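Long-range contacts in uncharacterized protein (Bdellovibrio bacteriovorus, PDB 3TM8), which is an unconventional HD-GYP protein that binds two iron ions and is probably related in function to cyclic-di-GMP phosphodiesterases: residues M21-L31 with K74-Y85; Q90-D98 with R108-Q116. One frame throughout, in Å; residues are numbered along the deposited sequence. Where two conformers were deposited one is given.

Contact 1. Residues M21-L31 with K74-Y85; sequences MDYVSIRVSTL and KMYILTDEENSY
Strands 23-27 and 74-78 pair as a two-stranded antiparallel sheet in the N-terminal part of the chain, away from the iron centre, and helix 82-97 starts by folding back over one face of it. Val24 and Ile77 form a hydrogen-bonded pair, Val24 N giving to Ile77 O at 2.8 Å and Ile77 N to Val24 O at 2.9 Å; Ile26 and Met75 repeat the pattern. On the helix-facing side CG1 of Val24 and CG1 of Ile77 lie side by side at 3.3 Å, tighter than usual van der Waals contact. The result is a twisted antiparallel pair of strands distant in sequence, with the hairpin 41-45/48-53 lying between them in the chain. At chi1 62° the CG2 branch of Ile26 lies anti to the carbonyl carbon and sits over the centre of one face of the Tyr85 ring, 3.6 Å from the centroid in a CH-pi contact. Thr30 OG1 lies at the edge of that ring, in its plane, 2.7 Å from Tyr85 OH, and donates to Arg27 O at 2.7 Å. Arg27 and Lys74 run alongside each other on the other face, both salt-bridged to Glu125 of helix 105-125, where Arg27 NH1 also bonds Asn118 OD1.

Contact 2. Residues Q90-D98 with R108-Q116; sequences QKNIETAYD and RADIIQGSQ
Tyr97, near the C-terminal end of helix 82-97, reaches across to Ile112 and Gln116 of helix 105-125. Its CB leaves the helix pointing away from the partner, but CG stands anti to the carbonyl carbon (chi1 -76°), and the ring swings back over Ile112. Along the near side of the ring, CD1 meets Ile112 CD1 at 3.8 Å, and CE1 and CZ continue over CG1 and CG2 of the same isoleucine. Ile112 CG1 lies over the face, 4.0 Å from the ring centroid, in a CH-pi contact. At the tip, Tyr97 OH accepts a bent hydrogen bond from Gln116 NE2 (2.9 Å, 132° at the hydrogen). The hydroxyl lies in the plane of the amide, which stands nearly perpendicular to the ring. NE2 also bonds Ala139 O of helix 130-149, while a water joins Tyr97 OH to Ser115 OG.

Consecutive helices 82-97 and 105-125, joined by a short connection, pack with their short axes 8.8 Å apart and inclined at 121°. Where they come close, the small Ala96 lets the backbones approach, and its CB nestles between Ile111 CG2 at 3.6 Å and Ile112 CG1. Beside it Arg108 reaches the last turn of helix 82-97: bent at chi3, its chain brings the guanidinium edge-on to Ala96 O, which is gripped by both NE (2.7 Å) and NH2 (3.0 Å). Asp98 O lies over one face of this group, and NH2 also forms a salt bridge with Asp99.

How the contacts relate
Both contacts use helix 82-97: contact 1 its first turn, contact 2 its last turns. Contact 1 is partly buried and lies nearer the protein surface, where backbone bonds between strands do most of the holding and charged side chains flank the sheet. Contact 2 is buried and joins two helices through aliphatic and aromatic packing, its few polar bonds coming from side chains. Their centres lie 18 Å apart, yet they meet where Ser29 OG probably bonds Gly114 O at 2.9 Å, tying segment 21-31 to helix 105-125. Contact 2 also lies closer to the irons, the side chain of Gln116 lying about 12 Å from that of the iron ligand His170.

Contact 1. Residues M21-L31 with K74-Y85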
loop_
_atom_site.group_PDB
_atom_site.type_symbol
_atom_site.label_atom_id
_atom_site.label_comp_id
_atom_site.label_asym_id
_atom_site.label_seq_id
_atom_site.Cartn_x
_atom_site.Cartn_y
_atom_site.Cartn_z
ATOM N N MET A 21 6.740 -18.769 -28.176
ATOM C CA MET A 21 6.571 -17.353 -27.880
ATOM C C MET A 21 7.110 -16.974 -26.502
ATOM O O MET A 21 7.067 -17.751 -25.545
ATOM C CB MET A 21 5.111 -16.912 -28.054
ATOM C CG MET A 21 4.581 -17.038 -29.486
ATOM S SD MET A 21 5.414 -15.997 -30.718
ATOM C CE MET A 21 4.782 -14.369 -30.296
ATOM N N ASP A 22 7.646 -15.768 -26.428
ATOM C CA ASP A 22 8.211 -15.266 -25.196
ATOM C C ASP A 22 7.147 -14.466 -24.474
ATOM O O ASP A 22 6.324 -13.809 -25.115
ATOM C CB ASP A 22 9.421 -14.382 -25.496
ATOM C CG ASP A 22 10.581 -15.162 -26.079
ATOM O OD1 ASP A 22 10.668 -16.379 -25.818
ATOM O OD2 ASP A 22 11.409 -14.556 -26.790
ATOM N N TYR A 23 7.164 -14.542 -23.143
ATOM C CA TYR A 23 6.288 -13.745 -22.293
ATOM C C TYR A 23 7.110 -12.895 -21.334
ATOM O O TYR A 23 8.260 -13.217 -21.024
ATOM C CB TYR A 23 5.360 -14.653 -21.476
ATOM C CG TYR A 23 4.402 -15.456 -22.314
ATOM C CD1 TYR A 23 3.117 -14.995 -22.566
ATOM C CD2 TYR A 23 4.780 -16.680 -22.861
ATOM C CE1 TYR A 23 2.229 -15.732 -23.337
ATOM C CE2 TYR A 23 3.906 -17.416 -23.636
ATOM C CZ TYR A 23 2.636 -16.936 -23.869
ATOM O OH TYR A 23 1.765 -17.661 -24.639
ATOM N N VAL A 24 6.508 -11.806 -20.873
ATOM C CA VAL A 24 7.091 -11.008 -19.802
ATOM C C VAL A 24 6.028 -10.773 -18.742
ATOM O O VAL A 24 4.834 -10.706 -19.047
ATOM C CB VAL A 24 7.667 -9.670 -20.327
ATOM C CG1 VAL A 24 6.580 -8.835 -20.953
ATOM C CG2 VAL A 24 8.373 -8.905 -19.217
ATOM N N SER A 25 6.462 -10.666 -17.490
ATOM C CA SER A 25 5.516 -10.478 -16.404
ATOM C C SER A 25 5.118 -9.013 -16.243
ATOM O O SER A 25 5.896 -8.094 -16.518
ATOM C CB SER A 25 6.069 -11.035 -15.090
ATOM O OG SER A 25 7.122 -10.233 -14.605
ATOM N N ILE A 26 3.879 -8.825 -15.820
ATOM C CA ILE A 26 3.360 -7.520 -15.435
ATOM C C ILE A 26 2.663 -7.678 -14.085
ATOM O O ILE A 26 2.205 -8.766 -13.742
ATOM C CB ILE A 26 2.385 -6.935 -16.495
ATOM C CG1 ILE A 26 1.154 -7.829 -16.675
ATOM C CG2 ILE A 26 3.107 -6.684 -17.820
ATOM C CD1 ILE A 26 0.003 -7.117 -17.379
ATOM N N ARG A 27 2.585 -6.601 -13.317
ATOM C CA ARG A 27 1.873 -6.648 -12.048
ATOM C C ARG A 27 0.416 -6.287 -12.276
ATOM O O ARG A 27 0.094 -5.324 -12.963
ATOM C CB ARG A 27 2.528 -5.733 -11.015
ATOM C CG ARG A 27 3.977 -6.105 -10.776
ATOM C CD ARG A 27 4.561 -5.485 -9.508
ATOM N NE ARG A 27 5.978 -5.798 -9.447
ATOM C CZ ARG A 27 6.918 -5.099 -10.070
ATOM N NH1 ARG A 27 6.590 -3.999 -10.743
ATOM N NH2 ARG A 27 8.187 -5.487 -10.004
ATOM N N VAL A 28 -0.475 -7.077 -11.696
ATOM C CA VAL A 28 -1.889 -6.932 -11.995
ATOM C C VAL A 28 -2.462 -5.587 -11.552
ATOM O O VAL A 28 -3.436 -5.110 -12.126
ATOM C CB VAL A 28 -2.690 -8.122 -11.422
ATOM C CG1 VAL A 28 -4.191 -7.893 -11.556
ATOM C CG2 VAL A 28 -2.267 -9.407 -12.134
ATOM N N SER A 29 -1.848 -4.958 -10.551
ATOM C CA SER A 29 -2.354 -3.666 -10.098
ATOM C C SER A 29 -2.173 -2.550 -11.128
ATOM O O SER A 29 -2.679 -1.455 -10.928
ATOM C CB SER A 29 -1.722 -3.260 -8.770
ATOM O OG SER A 29 -0.341 -3.040 -8.935
ATOM N N THR A 30 -1.452 -2.826 -12.215
ATOM C CA THR A 30 -1.310 -1.867 -13.306
ATOM C C THR A 30 -2.449 -1.929 -14.325
ATOM O O THR A 30 -2.456 -1.155 -15.277
ATOM C CB THR A 30 0.037 -2.018 -14.057
ATOM O OG1 THR A 30 0.091 -3.283 -14.721
ATOM C CG2 THR A 30 1.221 -1.865 -13.110
ATOM N N LEU A 31 -3.385 -2.865 -14.154
ATOM C CA LEU A 31 -4.515 -3.006 -15.077
ATOM C C LEU A 31 -5.744 -2.372 -14.442
ATOM O O LEU A 31 -6.433 -2.997 -13.634
ATOM C CB LEU A 31 -4.757 -4.481 -15.419
ATOM C CG LEU A 31 -3.555 -5.150 -16.092
ATOM C CD1 LEU A 31 -3.793 -6.658 -16.205
ATOM C CD2 LEU A 31 -3.257 -4.539 -17.466
ATOM N N LYS A 74 1.007 -11.422 -10.374
ATOM C CA LYS A 74 1.620 -11.241 -11.683
ATOM C C LYS A 74 0.772 -11.911 -12.741
ATOM O O LYS A 74 0.227 -13.004 -12.533
ATOM C CB LYS A 74 3.021 -11.861 -11.741
ATOM C CG LYS A 74 4.037 -11.300 -10.768
ATOM C CD LYS A 74 4.606 -9.984 -11.237
ATOM C CE LYS A 74 5.761 -9.564 -10.342
ATOM N NZ LYS A 74 5.371 -9.660 -8.907
ATOM N N MET A 75 0.674 -11.250 -13.888
ATOM C CA MET A 75 0.155 -11.861 -15.094
ATOM C C MET A 75 1.234 -11.702 -16.146
ATOM O O MET A 75 2.310 -11.175 -15.856
ATOM C CB MET A 75 -1.160 -11.220 -15.524
ATOM C CG MET A 75 -2.347 -11.687 -14.685
ATOM S SD MET A 75 -3.904 -10.914 -15.149
ATOM C CE MET A 75 -4.172 -11.648 -16.758
ATOM N N TYR A 76 0.956 -12.172 -17.358
ATOM C CA TYR A 76 1.981 -12.264 -18.379
ATOM C C TYR A 76 1.455 -11.714 -19.687
ATOM O O TYR A 76 0.262 -11.828 -19.990
ATOM C CB TYR A 76 2.448 -13.729 -18.520
ATOM C CG TYR A 76 2.978 -14.192 -17.192
ATOM C CD1 TYR A 76 4.305 -13.975 -16.844
ATOM C CD2 TYR A 76 2.132 -14.741 -16.238
ATOM C CE1 TYR A 76 4.789 -14.345 -15.600
ATOM C CE2 TYR A 76 2.608 -15.112 -14.981
ATOM C CZ TYR A 76 3.937 -14.906 -14.669
ATOM O OH TYR A 76 4.417 -15.257 -13.422
ATOM N N ILE A 77 2.344 -11.095 -20.454
ATOM C CA ILE A 77 1.996 -10.604 -21.781
ATOM C C ILE A 77 3.033 -11.134 -22.753
ATOM O O ILE A 77 4.142 -11.502 -22.358
ATOM C CB ILE A 77 1.955 -9.054 -21.835
ATOM C CG1 ILE A 77 3.342 -8.462 -21.566
ATOM C CG2 ILE A 77 0.899 -8.522 -20.873
ATOM C CD1 ILE A 77 3.439 -6.925 -21.696
ATOM N N LEU A 78 2.677 -11.185 -24.029
ATOM C CA LEU A 78 3.653 -11.537 -25.047
ATOM C C LEU A 78 4.730 -10.467 -25.085
ATOM O O LEU A 78 4.434 -9.274 -25.091
ATOM C CB LEU A 78 2.983 -11.640 -26.414
ATOM C CG LEU A 78 2.003 -12.807 -26.538
ATOM C CD1 LEU A 78 1.122 -12.606 -27.763
ATOM C CD2 LEU A 78 2.747 -14.135 -26.608
ATOM N N THR A 79 5.981 -10.894 -25.132
ATOM C CA THR A 79 7.084 -9.949 -25.174
ATOM C C THR A 79 6.943 -9.024 -26.379
ATOM O O THR A 79 7.309 -7.851 -26.325
ATOM C CB THR A 79 8.413 -10.707 -25.188
ATOM O OG1 THR A 79 8.435 -11.595 -24.060
ATOM C CG2 THR A 79 9.592 -9.750 -25.110
ATOM N N ASP A 80 6.377 -9.544 -27.460
ATOM C CA ASP A 80 6.211 -8.753 -28.673
ATOM C C ASP A 80 5.199 -7.620 -28.483
ATOM O O ASP A 80 5.148 -6.688 -29.281
ATOM C CB ASP A 80 5.816 -9.648 -29.854
ATOM C CG ASP A 80 6.935 -10.588 -30.274
ATOM O OD1 ASP A 80 8.087 -10.373 -29.845
ATOM O OD2 ASP A 80 6.663 -11.538 -31.041
ATOM N N GLU A 81 4.405 -7.698 -27.421
ATOM C CA GLU A 81 3.410 -6.668 -27.124
ATOM C C GLU A 81 3.812 -5.773 -25.947
ATOM O O GLU A 81 3.009 -4.979 -25.447
ATOM C CB GLU A 81 2.038 -7.313 -26.875
ATOM C CG GLU A 81 1.475 -8.047 -28.084
ATOM C CD GLU A 81 -0.025 -8.242 -28.001
ATOM O OE1 GLU A 81 -0.488 -8.995 -27.123
ATOM O OE2 GLU A 81 -0.750 -7.639 -28.815
ATOM N N GLU A 82 5.062 -5.879 -25.519
ATOM C CA GLU A 82 5.502 -5.128 -24.350
ATOM C C GLU A 82 5.419 -3.614 -24.566
ATOM O O GLU A 82 5.082 -2.864 -23.645
ATOM C CB GLU A 82 6.913 -5.543 -23.940
ATOM C CG GLU A 82 7.347 -4.951 -22.605
ATOM C CD GLU A 82 8.634 -5.558 -22.080
ATOM O OE1 GLU A 82 9.289 -6.314 -22.832
ATOM O OE2 GLU A 82 8.984 -5.283 -20.914
ATOM N N ASN A 83 5.710 -3.160 -25.778
ATOM C CA ASN A 83 5.616 -1.731 -26.055
ATOM C C ASN A 83 4.187 -1.218 -25.876
ATOM O O ASN A 83 3.973 -0.130 -25.339
ATOM C CB ASN A 83 6.158 -1.386 -27.449
ATOM C CG ASN A 83 6.056 0.090 -27.759
ATOM O OD1 ASN A 83 6.715 0.915 -27.123
ATOM N ND2 ASN A 83 5.232 0.433 -28.738
ATOM N N SER A 84 3.207 -1.996 -26.332
ATOM C CA SER A 84 1.808 -1.630 -26.147
ATOM C C SER A 84 1.460 -1.504 -24.664
ATOM O O SER A 84 0.740 -0.581 -24.257
ATOM C CB SER A 84 0.892 -2.654 -26.817
ATOM O OG SER A 84 -0.468 -2.352 -26.567
ATOM N N TYR A 85 1.975 -2.426 -23.852
ATOM C CA TYR A 85 1.770 -2.377 -22.408
ATOM C C TYR A 85 2.428 -1.139 -21.787
ATOM O O TYR A 85 1.819 -0.434 -20.978
ATOM C CB TYR A 85 2.302 -3.645 -21.736
ATOM C CG TYR A 85 2.316 -3.514 -20.237
ATOM C CD1 TYR A 85 1.141 -3.611 -19.497
ATOM C CD2 TYR A 85 3.494 -3.230 -19.563
ATOM C CE1 TYR A 85 1.147 -3.468 -18.116
ATOM C CE2 TYR A 85 3.510 -3.083 -18.186
ATOM C CZ TYR A 85 2.337 -3.193 -17.475
ATOM O OH TYR A 85 2.376 -3.043 -16.108
HETATM O O HOH W 1 6.202 -12.585 -27.738
HETATM O O HOH W 2 10.492 -12.583 -22.524
HETATM O O HOH W 3 4.050 -4.133 -13.869
#

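Contact 2. Residues Q90-D98 with R108-Q116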
loop_
_atom_site.group_PDB
_atom_site.type_symbol
_atom_site.label_atom_id
_atom_site.label_comp_id
_atom_site.label_asym_id
_atom_site.label_seq_id
_atom_site.Cartn_x
_atom_site.Cartn_y
_atom_site.Cartn_z
ATOM N N GLN A 90 1.875 4.172 -19.148
ATOM C CA GLN A 90 2.284 5.560 -19.036
ATOM C C GLN A 90 1.100 6.486 -19.301
ATOM O O GLN A 90 0.922 7.493 -18.606
ATOM C CB GLN A 90 3.436 5.851 -19.988
ATOM C CG GLN A 90 4.057 7.234 -19.790
ATOM C CD GLN A 90 4.640 7.472 -18.389
ATOM O OE1 GLN A 90 5.036 6.538 -17.683
ATOM N NE2 GLN A 90 4.697 8.737 -17.990
ATOM N N LYS A 91 0.280 6.149 -20.290
ATOM C CA LYS A 91 -0.927 6.934 -20.552
ATOM C C LYS A 91 -1.901 6.905 -19.366
ATOM O O LYS A 91 -2.481 7.923 -19.007
ATOM C CB LYS A 91 -1.608 6.450 -21.824
ATOM C CG LYS A 91 -2.934 7.100 -22.130
ATOM C CD LYS A 91 -3.436 6.600 -23.480
ATOM C CE LYS A 91 -4.870 7.009 -23.759
ATOM N NZ LYS A 91 -5.362 6.360 -25.011
ATOM N N ASN A 92 -2.069 5.743 -18.748
ATOM C CA ASN A 92 -2.934 5.642 -17.582
ATOM C C ASN A 92 -2.479 6.574 -16.476
ATOM O O ASN A 92 -3.274 7.326 -15.909
ATOM C CB ASN A 92 -2.927 4.223 -17.036
ATOM C CG ASN A 92 -4.153 3.451 -17.426
ATOM O OD1 ASN A 92 -4.919 3.869 -18.301
ATOM N ND2 ASN A 92 -4.353 2.311 -16.772
ATOM N N ILE A 93 -1.193 6.521 -16.151
ATOM C CA ILE A 93 -0.611 7.330 -15.076
ATOM C C ILE A 93 -0.717 8.827 -15.367
ATOM O O ILE A 93 -1.106 9.638 -14.532
ATOM C CB ILE A 93 0.883 6.976 -14.897
ATOM C CG1 ILE A 93 1.037 5.624 -14.196
ATOM C CG2 ILE A 93 1.604 8.062 -14.125
ATOM C CD1 ILE A 93 2.449 5.070 -14.231
ATOM N N GLU A 94 -0.324 9.202 -16.577
ATOM C CA GLU A 94 -0.360 10.613 -16.951
ATOM C C GLU A 94 -1.782 11.150 -16.884
ATOM O O GLU A 94 -2.026 12.235 -16.348
ATOM C CB GLU A 94 0.224 10.811 -18.350
ATOM C CG GLU A 94 1.724 10.598 -18.399
ATOM C CD GLU A 94 2.308 10.693 -19.799
ATOM O OE1 GLU A 94 1.538 10.824 -20.775
ATOM O OE2 GLU A 94 3.548 10.629 -19.914
ATOM N N THR A 95 -2.727 10.391 -17.427
ATOM C CA THR A 95 -4.113 10.835 -17.423
ATOM C C THR A 95 -4.680 10.881 -15.999
ATOM O O THR A 95 -5.354 11.839 -15.642
ATOM C CB THR A 95 -5.004 9.988 -18.371
ATOM O OG1 THR A 95 -5.054 8.632 -17.927
ATOM C CG2 THR A 95 -4.445 10.011 -19.770
ATOM N N ALA A 96 -4.385 9.870 -15.182
ATOM C CA ALA A 96 -4.928 9.803 -13.823
ATOM C C ALA A 96 -4.456 10.933 -12.906
ATOM O O ALA A 96 -5.244 11.478 -12.140
ATOM C CB ALA A 96 -4.613 8.459 -13.200
ATOM N N TYR A 97 -3.171 11.265 -12.953
ATOM C CA TYR A 97 -2.659 12.337 -12.093
ATOM C C TYR A 97 -3.080 13.738 -12.556
ATOM O O TYR A 97 -3.021 14.685 -11.786
ATOM C CB TYR A 97 -1.138 12.268 -11.993
ATOM C CG TYR A 97 -0.606 11.179 -11.086
ATOM C CD1 TYR A 97 -0.803 11.226 -9.709
ATOM C CD2 TYR A 97 0.137 10.125 -11.603
ATOM C CE1 TYR A 97 -0.293 10.234 -8.874
ATOM C CE2 TYR A 97 0.649 9.136 -10.784
ATOM C CZ TYR A 97 0.438 9.196 -9.418
ATOM O OH TYR A 97 0.933 8.219 -8.577
ATOM N N ASP A 98 -3.498 13.860 -13.811
ATOM C CA ASP A 98 -3.916 15.136 -14.393
ATOM C C ASP A 98 -5.210 15.645 -13.743
ATOM O O ASP A 98 -6.267 15.035 -13.890
ATOM C CB ASP A 98 -4.117 14.934 -15.896
ATOM C CG ASP A 98 -4.408 16.221 -16.648
ATOM O OD1 ASP A 98 -4.623 17.267 -16.017
ATOM O OD2 ASP A 98 -4.437 16.161 -17.890
ATOM N N ARG A 108 -9.749 7.607 -11.613
ATOM C CA ARG A 108 -8.429 8.155 -11.320
ATOM C C ARG A 108 -7.803 7.440 -10.118
ATOM O O ARG A 108 -6.631 7.055 -10.157
ATOM C CB ARG A 108 -8.522 9.654 -11.047
ATOM C CG ARG A 108 -9.071 10.459 -12.223
ATOM C CD ARG A 108 -9.100 11.952 -11.922
ATOM N NE ARG A 108 -7.766 12.419 -11.586
ATOM C CZ ARG A 108 -7.503 13.510 -10.873
ATOM N NH1 ARG A 108 -8.489 14.278 -10.431
ATOM N NH2 ARG A 108 -6.242 13.826 -10.603
ATOM N N ALA A 109 -8.588 7.259 -9.057
ATOM C CA ALA A 109 -8.126 6.571 -7.857
ATOM C C ALA A 109 -7.780 5.113 -8.139
ATOM O O ALA A 109 -6.781 4.612 -7.635
ATOM C CB ALA A 109 -9.160 6.672 -6.761
ATOM N N ASP A 110 -8.596 4.429 -8.941
ATOM C CA ASP A 110 -8.298 3.039 -9.318
ATOM C C ASP A 110 -6.904 2.959 -9.935
ATOM O O ASP A 110 -6.092 2.105 -9.580
ATOM C CB ASP A 110 -9.301 2.499 -10.339
ATOM C CG ASP A 110 -10.650 2.123 -9.736
ATOM O OD1 ASP A 110 -10.831 2.207 -8.500
ATOM O OD2 ASP A 110 -11.537 1.717 -10.525
ATOM N N ILE A 111 -6.627 3.852 -10.878
ATOM C CA ILE A 111 -5.337 3.832 -11.543
ATOM C C ILE A 111 -4.207 4.176 -10.579
ATOM O O ILE A 111 -3.197 3.486 -10.519
ATOM C CB ILE A 111 -5.318 4.786 -12.755
ATOM C CG1 ILE A 111 -6.276 4.282 -13.843
ATOM C CG2 ILE A 111 -3.899 4.937 -13.288
ATOM C CD1 ILE A 111 -6.603 5.325 -14.890
ATOM N N ILE A 112 -4.378 5.252 -9.820
ATOM C CA ILE A 112 -3.291 5.723 -8.969
ATOM C C ILE A 112 -3.009 4.755 -7.804
ATOM O O ILE A 112 -1.848 4.470 -7.502
ATOM C CB ILE A 112 -3.559 7.148 -8.475
ATOM C CG1 ILE A 112 -3.478 8.108 -9.667
ATOM C CG2 ILE A 112 -2.563 7.540 -7.399
ATOM C CD1 ILE A 112 -4.095 9.452 -9.404
ATOM N N GLN A 113 -4.054 4.235 -7.168
ATOM C CA GLN A 113 -3.865 3.236 -6.114
ATOM C C GLN A 113 -3.048 2.059 -6.638
ATOM O O GLN A 113 -2.119 1.582 -5.979
ATOM C CB GLN A 113 -5.221 2.762 -5.576
ATOM C CG GLN A 113 -5.172 1.866 -4.329
ATOM C CD GLN A 113 -4.806 0.433 -4.614
ATOM O OE1 GLN A 113 -4.974 -0.071 -5.722
ATOM N NE2 GLN A 113 -4.323 -0.252 -3.590
ATOM N N GLY A 114 -3.375 1.608 -7.844
ATOM C CA GLY A 114 -2.694 0.448 -8.396
ATOM C C GLY A 114 -1.262 0.752 -8.802
ATOM O O GLY A 114 -0.370 -0.103 -8.724
ATOM N N SER A 115 -1.035 1.976 -9.264
ATOM C CA SER A 115 0.309 2.407 -9.613
ATOM C C SER A 115 1.199 2.497 -8.366
ATOM O O SER A 115 2.346 2.053 -8.393
ATOM C CB SER A 115 0.259 3.754 -10.345
ATOM O OG SER A 115 1.555 4.159 -10.717
ATOM N N GLN A 116 0.671 3.071 -7.283
ATOM C CA GLN A 116 1.413 3.103 -6.025
ATOM C C GLN A 116 1.763 1.690 -5.574
ATOM O O GLN A 116 2.885 1.422 -5.140
ATOM C CB GLN A 116 0.609 3.805 -4.927
ATOM C CG GLN A 116 0.337 5.283 -5.171
ATOM C CD GLN A 116 1.590 6.140 -5.129
ATOM O OE1 GLN A 116 2.415 6.023 -4.218
ATOM N NE2 GLN A 116 1.745 7.005 -6.128
HETATM O O HOH W 4 2.746 6.465 -9.767
#